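Local coordinates for hypothetical protein (Geobacillus stearothermophilus, PDB 1SFS) that is of unknown function but carries a glycoside hydrolase-like domain and may be a bacterial lysozyme, at residues Gln41-Val46 against Gly51-Trp56; Arg58-Val63 against Leu115-Asn120; Arg106-His111 against Ala139-Thr144; Gly149-Leu154 against Asn211-Gln216; Gly191-Lys194 against Ala198-Tyr201. All coordinates share one frame; numbering follows the deposited sequence. Where two conformers were deposited one is given.

Overall arrangement
From the N terminus, interaction 1 closes first, a short loop that brings helix 40-49 back onto the start of strand 55-59. Interaction 2 opens directly after it, at the far end of the same strand, and closes on the loop following helix 98-114. Interaction 3 begins on that helix before interaction 2 is complete, so the two cross; it ends on helix 135-145. Interaction 4 spans the longest separation, from strand 151-156 to strand 211-218, and the small loop contact of interaction 5 forms within this span. Interactions 1 and 4 meet in the sheet, where Phe55 packs on Val214, while interactions 3 and 5 lie on opposite sides of the chain's centre.

Interaction 1. Residues Gln41-Val46 against Gly51-Trp56; sequences QLFQCV and GYPKFW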
# COMPACT_ATOMS: atom_id res chain seq x y z
N GLN A 41 -20.84 -6.41 5.90
CA GLN A 41 -20.88 -6.02 7.32
C GLN A 41 -19.73 -5.08 7.68
O GLN A 41 -20.00 -4.06 8.32
CB GLN A 41 -20.95 -7.24 8.22
CG GLN A 41 -22.37 -7.81 8.24
CD GLN A 41 -23.45 -7.13 9.05
OE1 GLN A 41 -23.21 -6.10 9.66
NE2 GLN A 41 -24.68 -7.65 9.14
N LEU A 42 -18.52 -5.37 7.25
CA LEU A 42 -17.38 -4.52 7.58
C LEU A 42 -17.49 -3.20 6.83
O LEU A 42 -17.20 -2.15 7.39
CB LEU A 42 -16.06 -5.23 7.25
CG LEU A 42 -14.79 -4.45 7.57
CD1 LEU A 42 -14.70 -4.00 9.02
CD2 LEU A 42 -13.58 -5.26 7.23
N PHE A 43 -17.89 -3.22 5.56
CA PHE A 43 -18.09 -1.95 4.83
C PHE A 43 -19.09 -1.11 5.53
O PHE A 43 -18.86 0.12 5.68
CB PHE A 43 -18.47 -2.27 3.36
CG PHE A 43 -18.82 -1.00 2.63
CD1 PHE A 43 -17.91 -0.09 2.16
CD2 PHE A 43 -20.17 -0.69 2.45
CE1 PHE A 43 -18.29 1.14 1.56
CE2 PHE A 43 -20.60 0.48 1.87
CZ PHE A 43 -19.64 1.35 1.48
N GLN A 44 -20.21 -1.66 5.90
CA GLN A 44 -21.24 -0.83 6.57
C GLN A 44 -20.76 -0.32 7.90
O GLN A 44 -21.14 0.82 8.26
CB GLN A 44 -22.53 -1.66 6.70
CG GLN A 44 -23.18 -2.08 5.39
CD GLN A 44 -23.53 -1.01 4.38
OE1 GLN A 44 -23.69 0.17 4.73
NE2 GLN A 44 -23.58 -1.34 3.10
N CYS A 45 -19.97 -1.07 8.64
CA CYS A 45 -19.37 -0.56 9.88
C CYS A 45 -18.60 0.70 9.59
O CYS A 45 -18.77 1.74 10.23
CB CYS A 45 -18.43 -1.57 10.56
SG CYS A 45 -17.71 -1.09 12.14
N VAL A 46 -17.71 0.61 8.63
CA VAL A 46 -16.90 1.79 8.29
C VAL A 46 -17.76 2.96 7.83
O VAL A 46 -17.61 4.08 8.28
CB VAL A 46 -15.83 1.41 7.26
CG1 VAL A 46 -15.09 2.64 6.77
CG2 VAL A 46 -14.82 0.43 7.85
N GLY A 51 -16.83 6.84 8.06
CA GLY A 51 -16.96 7.63 6.90
C GLY A 51 -16.98 6.77 5.63
O GLY A 51 -16.92 5.56 5.68
N TYR A 52 -17.07 7.43 4.49
CA TYR A 52 -17.19 6.70 3.24
C TYR A 52 -15.80 6.55 2.62
O TYR A 52 -15.22 7.53 2.16
CB TYR A 52 -18.13 7.46 2.25
CG TYR A 52 -18.69 6.45 1.31
CD1 TYR A 52 -20.03 6.04 1.43
CD2 TYR A 52 -17.95 5.86 0.32
CE1 TYR A 52 -20.55 5.09 0.56
CE2 TYR A 52 -18.45 4.87 -0.53
CZ TYR A 52 -19.74 4.50 -0.40
OH TYR A 52 -20.29 3.53 -1.21
N PRO A 53 -15.22 5.35 2.62
CA PRO A 53 -13.85 5.23 2.12
C PRO A 53 -13.83 5.35 0.62
O PRO A 53 -14.66 4.72 -0.07
CB PRO A 53 -13.44 3.87 2.63
CG PRO A 53 -14.73 3.08 2.58
CD PRO A 53 -15.80 4.06 3.00
N LYS A 54 -12.86 6.05 0.06
CA LYS A 54 -12.70 6.12 -1.39
C LYS A 54 -11.79 5.00 -1.90
O LYS A 54 -11.82 4.67 -3.10
CB LYS A 54 -12.21 7.48 -1.84
CG LYS A 54 -13.06 8.62 -1.36
CD LYS A 54 -14.56 8.45 -1.32
CE LYS A 54 -15.38 9.61 -0.74
NZ LYS A 54 -15.10 9.91 0.75
N PHE A 55 -11.02 4.40 -1.01
CA PHE A 55 -10.12 3.32 -1.32
C PHE A 55 -10.00 2.45 -0.08
O PHE A 55 -10.25 2.92 1.04
CB PHE A 55 -8.76 3.80 -1.83
CG PHE A 55 -8.01 4.67 -0.83
CD1 PHE A 55 -7.11 4.09 0.05
CD2 PHE A 55 -8.23 6.03 -0.77
CE1 PHE A 55 -6.44 4.89 0.97
CE2 PHE A 55 -7.54 6.83 0.16
CZ PHE A 55 -6.64 6.26 1.01
N TRP A 56 -9.61 1.20 -0.32
CA TRP A 56 -9.54 0.21 0.76
C TRP A 56 -8.32 -0.65 0.52
O TRP A 56 -8.27 -1.40 -0.47
CB TRP A 56 -10.83 -0.58 0.84
CG TRP A 56 -11.05 -1.29 2.16
CD1 TRP A 56 -10.19 -2.10 2.83
CD2 TRP A 56 -12.24 -1.22 2.97
NE1 TRP A 56 -10.75 -2.52 4.01
CE2 TRP A 56 -12.00 -2.01 4.11
CE3 TRP A 56 -13.45 -0.55 2.85
CZ2 TRP A 56 -12.97 -2.15 5.10
CZ3 TRP A 56 -14.40 -0.70 3.84
CH2 TRP A 56 -14.15 -1.50 4.94
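The ring of Phe43 turns its edge to the face of Tyr52 in an offset edge-to-face pair, the planes standing at 75°. The approach is led by Phe43 CZ, 3.7 Å from Tyr52 CZ, while at another part of the same rim Phe43 CD1 lies 3.9 Å from Trp56 CZ3. Tyr81 stacks on Phe43 as well and takes a hydrogen bond from Tyr52 OH through its carbonyl. The indole of Trp56 has Leu42 O at its edge, in the ring plane, and its benzo end is wedged against the helix: Leu42 CD2 is 3.8 Å from Trp56 CZ2, and Val46 CG2, whose side chain runs head-on to that of Trp56, is 3.6 Å from Trp56 CH2. This is the second half of a beta-alpha-beta unit, in which strand 29-33 leads through helix 40-49 into strand 55-59. Trp56 swings its CG to the far side from the backbone N (chi1 -161°), which extends the side chain to the helix, and Ser34 OG bonds its NE1. Replacing the indole with an alanine is likely to open a gap between the strand and Leu42, Phe43 and Val46, and to leave Ser34 OG without its N-H partner. Pro53 CD lies 4.1 Å from Val46 CG1, and the loop back from the helix is held by a nearly straight backbone bond, Gly51 N to Val46 O at 2.9 Å, at a residue whose backbone angles call for glycine.

Interaction 2. Residues Arg58-Val63 against Leu115-Asn120; sequences RYLSEV and LGIPKN
Leu60 CD2 carries most of this small contact, meeting Leu115 CD1 at 3.8 Å and Ile117 CD1 at 3.9 Å. It bears on both of these methyls, which stand further from each other than from it, and all three residues are buried. Leu60 CG is turned beside its own backbone N (chi1 -73°), which carries the end of the side chain over to the two partners although its CB does not point straight at them. Pro87 of strand 84-89 touches both Leu60 and Ile117, His111 of helix 98-114 adds a further surface against Leu60, and in this packed part Ile117 O receives the hydroxyl of Tyr150. The arrangement belongs to the alternating strand-helix framework of the domain: the chain leaving strand 55-59 meets the loop that runs from helix 98-114 to strand 122-126. That loop starts with a Schellman motif, in which Gly116, with positive phi, turns the chain away from the helix between the two residues that touch Leu60. Away from the packed side chains the two segments diverge towards solvent, and the exposed residues Glu62 and Lys119 make no contact across them. Here Glu62 looks to another part of the chain, its OE2 accepting from Gly69 N.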
# COMPACT_ATOMS: atom_id res chain seq x y z
N ARG A 58 -6.00 -3.73 0.86
CA ARG A 58 -6.24 -5.14 1.06
C ARG A 58 -5.07 -5.94 0.53
O ARG A 58 -4.32 -5.50 -0.34
CB ARG A 58 -7.51 -5.57 0.32
CG ARG A 58 -8.79 -5.06 0.97
CD ARG A 58 -9.07 -5.72 2.34
NE ARG A 58 -9.31 -7.14 2.12
CZ ARG A 58 -8.52 -8.14 2.44
NH1 ARG A 58 -7.42 -7.95 3.21
NH2 ARG A 58 -8.82 -9.35 2.02
N TYR A 59 -4.93 -7.16 1.05
CA TYR A 59 -3.75 -7.99 0.79
C TYR A 59 -3.96 -8.94 -0.35
O TYR A 59 -4.99 -9.60 -0.50
CB TYR A 59 -3.36 -8.73 2.11
CG TYR A 59 -2.96 -7.74 3.12
CD1 TYR A 59 -3.89 -7.11 3.95
CD2 TYR A 59 -1.64 -7.29 3.21
CE1 TYR A 59 -3.51 -6.14 4.86
CE2 TYR A 59 -1.24 -6.34 4.11
CZ TYR A 59 -2.16 -5.76 4.95
OH TYR A 59 -1.83 -4.78 5.84
N LEU A 60 -2.93 -9.09 -1.19
CA LEU A 60 -2.94 -9.95 -2.36
C LEU A 60 -2.95 -11.43 -2.02
O LEU A 60 -3.40 -12.22 -2.88
CB LEU A 60 -1.76 -9.64 -3.25
CG LEU A 60 -1.85 -8.32 -4.02
CD1 LEU A 60 -0.51 -7.95 -4.61
CD2 LEU A 60 -2.87 -8.38 -5.14
N SER A 61 -2.43 -11.80 -0.87
CA SER A 61 -2.35 -13.23 -0.51
C SER A 61 -2.52 -13.37 1.00
O SER A 61 -2.46 -12.42 1.81
CB SER A 61 -1.07 -13.82 -1.05
OG SER A 61 0.05 -13.26 -0.42
N GLU A 62 -2.81 -14.61 1.36
CA GLU A 62 -3.07 -15.05 2.73
C GLU A 62 -1.76 -15.21 3.47
O GLU A 62 -0.88 -15.96 3.01
CB GLU A 62 -3.84 -16.37 2.66
CG GLU A 62 -4.32 -16.88 4.00
CD GLU A 62 -5.64 -16.25 4.38
OE1 GLU A 62 -6.05 -16.45 5.58
OE2 GLU A 62 -6.30 -15.61 3.48
N VAL A 63 -1.61 -14.62 4.64
CA VAL A 63 -0.48 -14.85 5.52
C VAL A 63 -1.06 -15.27 6.85
O VAL A 63 -1.77 -14.47 7.49
CB VAL A 63 0.40 -13.60 5.63
CG1 VAL A 63 1.51 -13.89 6.66
CG2 VAL A 63 0.99 -13.20 4.28
N LEU A 115 -6.23 -12.44 -9.67
CA LEU A 115 -7.36 -11.69 -9.18
C LEU A 115 -7.99 -10.81 -10.22
O LEU A 115 -9.01 -10.18 -9.94
CB LEU A 115 -6.86 -10.86 -7.99
CG LEU A 115 -6.57 -11.64 -6.74
CD1 LEU A 115 -5.76 -10.79 -5.75
CD2 LEU A 115 -7.81 -12.19 -6.05
N GLY A 116 -7.43 -10.69 -11.41
CA GLY A 116 -8.01 -9.87 -12.44
C GLY A 116 -7.76 -8.38 -12.26
O GLY A 116 -8.49 -7.57 -12.81
N ILE A 117 -6.71 -8.00 -11.54
CA ILE A 117 -6.38 -6.58 -11.42
C ILE A 117 -5.78 -6.12 -12.72
O ILE A 117 -4.82 -6.77 -13.20
CB ILE A 117 -5.42 -6.30 -10.26
CG1 ILE A 117 -6.03 -6.82 -8.97
CG2 ILE A 117 -5.07 -4.82 -10.23
CD1 ILE A 117 -5.21 -6.64 -7.74
N PRO A 118 -6.30 -5.10 -13.39
CA PRO A 118 -5.77 -4.69 -14.69
C PRO A 118 -4.37 -4.07 -14.61
O PRO A 118 -3.90 -3.69 -13.55
CB PRO A 118 -6.78 -3.62 -15.15
CG PRO A 118 -7.77 -3.43 -14.13
CD PRO A 118 -7.47 -4.30 -12.95
N LYS A 119 -3.75 -3.98 -15.78
CA LYS A 119 -2.46 -3.28 -15.91
C LYS A 119 -2.58 -1.79 -15.59
O LYS A 119 -3.67 -1.20 -15.51
CB LYS A 119 -1.88 -3.53 -17.33
CG LYS A 119 -1.36 -4.97 -17.41
CD LYS A 119 -0.55 -5.15 -18.69
CE LYS A 119 -0.34 -6.61 -19.00
NZ LYS A 119 0.72 -6.92 -20.00
N ASN A 120 -1.41 -1.18 -15.43
CA ASN A 120 -1.11 0.18 -15.04
C ASN A 120 -1.82 0.55 -13.74
O ASN A 120 -2.29 1.66 -13.52
CB ASN A 120 -1.40 1.21 -16.15
CG ASN A 120 -0.67 0.89 -17.44
OD1 ASN A 120 0.51 0.54 -17.50
ND2 ASN A 120 -1.40 1.03 -18.53

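Interaction 3. Residues Arg106-His111 against Ala139-Thr144; sequences RNAVFH and AAWVET
Ala108 presses its methyl against the far corner of the Trp141 indole, with CB 3.7 Å from Trp141 CH2 and 4.1 Å from Trp141 CZ3. The two residues come from helix 98-114 and helix 135-145, successive helices of the strand-helix framework, with strand 122-126 between them in the chain. The methyl approaches the ring obliquely, and the small alanine lets the six-membered end of the indole come close to the first helix. A chi1 of 177° points Trp141 off the side of its helix; its pyrrole end rests on Pro152 and Leu154 of strand 151-156, where NE1 makes a weak hydrogen bond to Gly153 O. The indole is thus packed between the neighbouring helix and the sheet.

The second point of touch is nearer the surface. Thr144 CG2 meets Arg106 CG at 3.9 Å, the two side chains crossing at about a right angle. It is the aliphatic part of the arginine that does the work: the chain is extended from CG to NE, and its guanidinium lies on the exposed side of the contact. Gln102 and Ala105, also of helix 98-114, pack on Thr144 too. The threonine hydroxyl is turned back to its own helix, where OG1 donates to Ala140 O at 2.7 Å, and that oxygen also receives Thr144 N from the opposite face of its carbonyl plane.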
# COMPACT_ATOMS: atom_id res chain seq x y z
N ARG A 106 7.58 -10.76 -8.71
CA ARG A 106 6.95 -11.78 -9.56
C ARG A 106 5.76 -12.42 -8.82
O ARG A 106 4.74 -12.69 -9.46
CB ARG A 106 7.96 -12.85 -9.96
CG ARG A 106 8.97 -12.31 -10.96
CD ARG A 106 10.03 -13.28 -11.33
NE ARG A 106 10.95 -12.73 -12.31
CZ ARG A 106 12.23 -13.06 -12.43
NH1 ARG A 106 12.90 -12.46 -13.37
NH2 ARG A 106 12.81 -13.95 -11.63
N ASN A 107 5.87 -12.67 -7.53
CA ASN A 107 4.76 -13.24 -6.81
C ASN A 107 3.60 -12.24 -6.72
O ASN A 107 2.42 -12.65 -6.83
CB ASN A 107 5.20 -13.69 -5.44
CG ASN A 107 6.03 -14.95 -5.46
OD1 ASN A 107 5.97 -15.74 -6.35
ND2 ASN A 107 6.76 -15.14 -4.39
N ALA A 108 3.89 -10.97 -6.50
CA ALA A 108 2.81 -9.97 -6.42
C ALA A 108 2.06 -9.93 -7.72
O ALA A 108 0.82 -9.88 -7.72
CB ALA A 108 3.42 -8.63 -6.05
N VAL A 109 2.75 -9.91 -8.87
CA VAL A 109 2.13 -9.84 -10.16
C VAL A 109 1.30 -11.10 -10.40
O VAL A 109 0.19 -11.04 -10.93
CB VAL A 109 3.19 -9.66 -11.26
CG1 VAL A 109 2.63 -9.87 -12.67
CG2 VAL A 109 3.78 -8.28 -11.11
N PHE A 110 1.83 -12.26 -10.03
CA PHE A 110 1.08 -13.51 -10.17
C PHE A 110 -0.25 -13.45 -9.47
O PHE A 110 -1.28 -13.83 -10.02
CB PHE A 110 1.97 -14.64 -9.65
CG PHE A 110 1.27 -15.95 -9.43
CD1 PHE A 110 1.03 -16.76 -10.52
CD2 PHE A 110 0.91 -16.40 -8.17
CE1 PHE A 110 0.40 -18.00 -10.36
CE2 PHE A 110 0.31 -17.62 -7.99
CZ PHE A 110 0.11 -18.40 -9.08
N HIS A 111 -0.26 -12.97 -8.23
CA HIS A 111 -1.49 -12.85 -7.50
C HIS A 111 -2.40 -11.79 -8.12
O HIS A 111 -3.62 -12.02 -8.21
CB HIS A 111 -1.28 -12.55 -6.01
CG HIS A 111 -0.74 -13.73 -5.27
ND1 HIS A 111 -1.54 -14.80 -4.99
CD2 HIS A 111 0.48 -14.05 -4.80
CE1 HIS A 111 -0.85 -15.72 -4.35
NE2 HIS A 111 0.41 -15.33 -4.22
N ALA A 139 15.32 -1.66 -5.90
CA ALA A 139 15.57 -1.65 -7.33
C ALA A 139 14.90 -2.82 -8.01
O ALA A 139 14.28 -2.63 -9.07
CB ALA A 139 17.09 -1.70 -7.60
N ALA A 140 15.03 -4.02 -7.45
CA ALA A 140 14.42 -5.19 -8.08
C ALA A 140 12.91 -5.08 -8.10
O ALA A 140 12.27 -5.50 -9.08
CB ALA A 140 14.85 -6.46 -7.35
N TRP A 141 12.31 -4.61 -7.03
CA TRP A 141 10.84 -4.44 -7.01
C TRP A 141 10.40 -3.56 -8.14
O TRP A 141 9.50 -3.88 -8.92
CB TRP A 141 10.47 -3.93 -5.61
CG TRP A 141 8.98 -3.64 -5.46
CD1 TRP A 141 8.41 -2.44 -5.49
CD2 TRP A 141 7.95 -4.60 -5.21
NE1 TRP A 141 7.04 -2.55 -5.32
CE2 TRP A 141 6.75 -3.85 -5.14
CE3 TRP A 141 7.91 -5.98 -5.02
CZ2 TRP A 141 5.52 -4.48 -4.91
CZ3 TRP A 141 6.68 -6.56 -4.79
CH2 TRP A 141 5.51 -5.81 -4.74
N VAL A 142 11.05 -2.39 -8.25
CA VAL A 142 10.71 -1.44 -9.30
C VAL A 142 10.97 -2.00 -10.68
O VAL A 142 10.11 -1.95 -11.59
CB VAL A 142 11.50 -0.14 -9.06
CG1 VAL A 142 11.40 0.81 -10.25
CG2 VAL A 142 10.99 0.54 -7.79
N GLU A 143 12.16 -2.54 -10.96
CA GLU A 143 12.56 -2.94 -12.31
C GLU A 143 11.79 -4.16 -12.75
O GLU A 143 11.46 -4.31 -13.95
CB GLU A 143 14.07 -3.18 -12.41
CG GLU A 143 14.97 -2.00 -12.16
CD GLU A 143 16.45 -2.32 -12.22
OE1 GLU A 143 17.12 -2.02 -11.24
OE2 GLU A 143 16.88 -2.72 -13.36
N THR A 144 11.49 -5.08 -11.84
CA THR A 144 10.79 -6.27 -12.21
C THR A 144 9.35 -5.98 -12.58
O THR A 144 8.76 -6.61 -13.48
CB THR A 144 10.87 -7.31 -11.08
OG1 THR A 144 12.24 -7.55 -10.77
CG2 THR A 144 10.26 -8.67 -11.46

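Interaction 4. Residues Gly149-Leu154 against Asn211-Gln216; sequences GYRPGL and NVWVWQ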
# COMPACT_ATOMS: atom_id res chain seq x y z
N GLY A 149 3.55 -4.09 -16.61
CA GLY A 149 2.48 -3.12 -16.64
C GLY A 149 1.97 -2.69 -15.26
O GLY A 149 1.23 -1.72 -15.23
N TYR A 150 2.32 -3.40 -14.18
CA TYR A 150 1.95 -2.94 -12.85
C TYR A 150 2.98 -1.91 -12.39
O TYR A 150 4.15 -1.94 -12.75
CB TYR A 150 1.90 -4.11 -11.90
CG TYR A 150 0.76 -5.04 -12.22
CD1 TYR A 150 0.98 -6.22 -12.89
CD2 TYR A 150 -0.55 -4.73 -11.93
CE1 TYR A 150 -0.04 -7.07 -13.22
CE2 TYR A 150 -1.59 -5.56 -12.25
CZ TYR A 150 -1.34 -6.73 -12.89
OH TYR A 150 -2.36 -7.60 -13.23
N ARG A 151 2.53 -0.96 -11.59
CA ARG A 151 3.35 0.12 -11.09
C ARG A 151 3.82 -0.19 -9.68
O ARG A 151 3.01 -0.68 -8.86
CB ARG A 151 2.60 1.45 -11.16
CG ARG A 151 3.49 2.65 -10.91
CD ARG A 151 2.72 3.96 -11.03
NE ARG A 151 3.67 5.06 -10.78
CZ ARG A 151 3.41 6.34 -10.95
NH1 ARG A 151 4.28 7.27 -10.71
NH2 ARG A 151 2.18 6.72 -11.34
N PRO A 152 5.06 0.09 -9.32
CA PRO A 152 5.56 -0.25 -7.98
C PRO A 152 5.11 0.73 -6.92
O PRO A 152 5.34 1.93 -6.99
CB PRO A 152 7.08 -0.21 -8.16
CG PRO A 152 7.33 0.68 -9.32
CD PRO A 152 6.14 0.54 -10.23
N GLY A 153 4.52 0.18 -5.88
CA GLY A 153 4.23 0.91 -4.66
C GLY A 153 5.09 0.42 -3.53
O GLY A 153 5.48 -0.77 -3.49
N LEU A 154 5.39 1.29 -2.57
CA LEU A 154 6.17 0.95 -1.39
C LEU A 154 5.42 1.47 -0.18
O LEU A 154 5.23 2.68 -0.07
CB LEU A 154 7.55 1.61 -1.47
CG LEU A 154 8.40 1.19 -2.67
CD1 LEU A 154 9.54 2.18 -2.89
CD2 LEU A 154 8.92 -0.21 -2.52
N ASN A 211 7.16 10.20 -4.76
CA ASN A 211 5.73 10.39 -4.95
C ASN A 211 5.02 9.85 -3.70
O ASN A 211 4.64 8.67 -3.67
CB ASN A 211 5.25 9.66 -6.19
CG ASN A 211 5.93 10.07 -7.44
OD1 ASN A 211 5.94 11.24 -7.77
ND2 ASN A 211 6.56 9.11 -8.13
N VAL A 212 4.87 10.65 -2.67
CA VAL A 212 4.27 10.19 -1.41
C VAL A 212 2.78 10.50 -1.48
O VAL A 212 2.32 11.59 -1.13
CB VAL A 212 4.95 10.78 -0.17
CG1 VAL A 212 4.33 10.17 1.05
CG2 VAL A 212 6.43 10.60 -0.21
N TRP A 213 2.03 9.55 -2.00
CA TRP A 213 0.64 9.73 -2.37
C TRP A 213 -0.35 9.08 -1.45
O TRP A 213 -1.55 9.22 -1.66
CB TRP A 213 0.38 9.26 -3.81
CG TRP A 213 1.04 10.10 -4.86
CD1 TRP A 213 1.78 11.22 -4.72
CD2 TRP A 213 0.98 9.77 -6.27
NE1 TRP A 213 2.18 11.65 -5.99
CE2 TRP A 213 1.72 10.78 -6.93
CE3 TRP A 213 0.38 8.73 -6.98
CZ2 TRP A 213 1.86 10.76 -8.31
CZ3 TRP A 213 0.53 8.72 -8.37
CH2 TRP A 213 1.25 9.72 -8.95
N VAL A 214 0.09 8.34 -0.45
CA VAL A 214 -0.78 7.73 0.54
C VAL A 214 -0.16 7.93 1.90
O VAL A 214 1.07 7.88 2.02
CB VAL A 214 -1.07 6.23 0.29
CG1 VAL A 214 -2.43 5.86 0.85
CG2 VAL A 214 -0.91 5.84 -1.17
N TRP A 215 -0.97 8.08 2.94
CA TRP A 215 -0.52 8.30 4.29
C TRP A 215 -1.42 7.50 5.24
O TRP A 215 -2.62 7.81 5.35
CB TRP A 215 -0.61 9.79 4.63
CG TRP A 215 -0.20 10.12 6.02
CD1 TRP A 215 0.69 9.50 6.83
CD2 TRP A 215 -0.71 11.21 6.80
NE1 TRP A 215 0.77 10.13 8.03
CE2 TRP A 215 -0.09 11.18 8.05
CE3 TRP A 215 -1.66 12.21 6.55
CZ2 TRP A 215 -0.38 12.11 9.05
CZ3 TRP A 215 -1.96 13.13 7.53
CH2 TRP A 215 -1.32 13.07 8.76
N GLN A 216 -0.87 6.55 5.95
CA GLN A 216 -1.59 5.84 7.02
C GLN A 216 -1.41 6.69 8.29
O GLN A 216 -0.36 6.64 8.92
CB GLN A 216 -1.09 4.44 7.19
CG GLN A 216 -2.02 3.60 8.07
CD GLN A 216 -1.42 2.25 8.26
OE1 GLN A 216 -0.35 2.16 8.89
NE2 GLN A 216 -2.05 1.23 7.72
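Arg151 and the pair Asn211 and Trp213 project towards each other from strands 151-156 and 211-218, which run parallel but are separated in the sheet by strand 182-185, so the contact is made by side chains alone. The arginine spans the distance by being stretched out: its CG is anti to the backbone N (chi1 -169°) and the chain stays extended to NE. Its end meets the indole obliquely, NH2 of Arg151 lying 3.9 Å from both CZ3 and CH2 of Trp213, with the guanidinium and ring planes 79° apart. NH1 of Arg151 is likewise 3.9 Å from Asn211 ND2; both are donors, and the guanidinium and amide planes are steeply inclined, so the two groups pass as neighbours without bonding.

Arg151 NE and Asn211 ND2 are both bonded to carbonyls of the intervening chain, Gln180 O and Ala181 O, just ahead of strand 182-185, while Phe238 provides a cation-pi partner for the arginine. In the glycoside hydrolase-like domain this contact ties together alternate strands of the parallel run, an arrangement consistent with the TIM-barrel-like folds of related glycoside hydrolase families. Val182 of the middle strand packs against both Arg151 and Trp213. On the second strand the two partners, two residues apart, also support one another: Asn211 CB lies 3.6 Å above one face of the Trp213 ring, displaced towards its rim.

Interaction 5. Residues Gly191-Lys194 against Ala198-Tyr201; sequences GTTK and APRY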
# COMPACT_ATOMS: atom_id res chain seq x y z
N GLY A 191 -3.22 9.14 14.90
CA GLY A 191 -4.28 8.27 15.38
C GLY A 191 -5.47 8.26 14.48
O GLY A 191 -5.72 9.19 13.69
N THR A 192 -6.26 7.22 14.53
CA THR A 192 -7.43 7.09 13.70
C THR A 192 -8.46 8.19 14.04
O THR A 192 -8.57 8.63 15.17
CB THR A 192 -8.09 5.71 13.78
OG1 THR A 192 -8.47 5.46 15.14
CG2 THR A 192 -7.15 4.62 13.30
N THR A 193 -9.22 8.59 13.02
CA THR A 193 -10.33 9.50 13.16
C THR A 193 -11.43 9.09 12.19
O THR A 193 -11.22 8.38 11.20
CB THR A 193 -10.00 10.98 12.81
OG1 THR A 193 -9.79 11.11 11.42
CG2 THR A 193 -8.77 11.53 13.52
N LYS A 194 -12.59 9.66 12.43
CA LYS A 194 -13.65 9.71 11.42
C LYS A 194 -13.14 10.51 10.24
O LYS A 194 -12.30 11.40 10.34
CB LYS A 194 -14.94 10.36 11.97
CG LYS A 194 -15.62 9.53 13.06
CD LYS A 194 -16.94 10.22 13.48
CE LYS A 194 -17.67 9.35 14.51
NZ LYS A 194 -19.08 9.79 14.68
N ALA A 198 -10.48 14.01 9.87
CA ALA A 198 -9.12 13.65 9.46
C ALA A 198 -8.20 14.87 9.46
O ALA A 198 -8.67 15.99 9.19
CB ALA A 198 -9.18 13.06 8.06
N PRO A 199 -6.91 14.71 9.72
CA PRO A 199 -5.99 15.84 9.69
C PRO A 199 -5.67 16.26 8.28
O PRO A 199 -5.92 15.54 7.31
CB PRO A 199 -4.76 15.23 10.34
CG PRO A 199 -4.83 13.76 10.04
CD PRO A 199 -6.29 13.44 10.10
N ARG A 200 -5.06 17.42 8.16
CA ARG A 200 -4.48 17.85 6.91
C ARG A 200 -3.48 16.81 6.41
O ARG A 200 -2.72 16.20 7.19
CB ARG A 200 -3.72 19.18 7.13
CG ARG A 200 -3.18 19.79 5.83
CD ARG A 200 -2.53 21.16 6.09
NE ARG A 200 -1.56 21.03 7.18
CZ ARG A 200 -0.28 20.71 6.99
NH1 ARG A 200 0.50 20.59 8.04
NH2 ARG A 200 0.27 20.50 5.80
N TYR A 201 -3.45 16.61 5.10
CA TYR A 201 -2.50 15.67 4.52
C TYR A 201 -1.06 16.12 4.75
O TYR A 201 -0.65 17.15 4.23
CB TYR A 201 -2.81 15.53 3.04
CG TYR A 201 -2.01 14.47 2.31
CD1 TYR A 201 -2.35 13.13 2.43
CD2 TYR A 201 -0.91 14.76 1.51
CE1 TYR A 201 -1.67 12.12 1.80
CE2 TYR A 201 -0.22 13.75 0.86
CZ TYR A 201 -0.59 12.44 1.01
OH TYR A 201 0.05 11.40 0.41
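Thr193 OG1 donates to Lys194 O at 2.7 Å, is also hydrogen-bonded to Tyr217 OH, and lies 3.3 Å from Ala198 CA. The hydroxyl sits above the plane of the Lys194 carbonyl, 43° out of it. The bond is made possible by the first torsion, which places OG1 between the backbone N and the carbonyl carbon (chi1 70°), the crowded position, where the hydroxyl can fold back on the next residue's carbonyl. Across the contact the same oxygen faces the backbone of Ala198, and Thr193 OG1 lies 3.9 Å from Ala198 CB. Ala198 N comes within 3.2 Å of Lys194 O, but the angle is poor and no hydrogen bond forms. Contact between the two segments is therefore close but essentially van der Waals, and the bonds that fix Thr193 OG1 lead to Lys194 and to Tyr217. A valine in its place would probably leave Tyr217 OH without this partner, the Lys194 carbonyl without its side-chain donor, and this part of the loop less well fixed. Further along, Pro199 CD is a looser neighbour at 4.4 Å from Thr193 OG1.

Both segments belong to the surface loop running from strand 182-185 to strand 211-218. This loop rests on the last two strands of the sheet: Ala198 and Pro199 touch Tyr217, Pro199 and Tyr201 lie on Trp215 of strand 211-218, and Ala198 and Tyr201 reach Leu230 of strand 227-231.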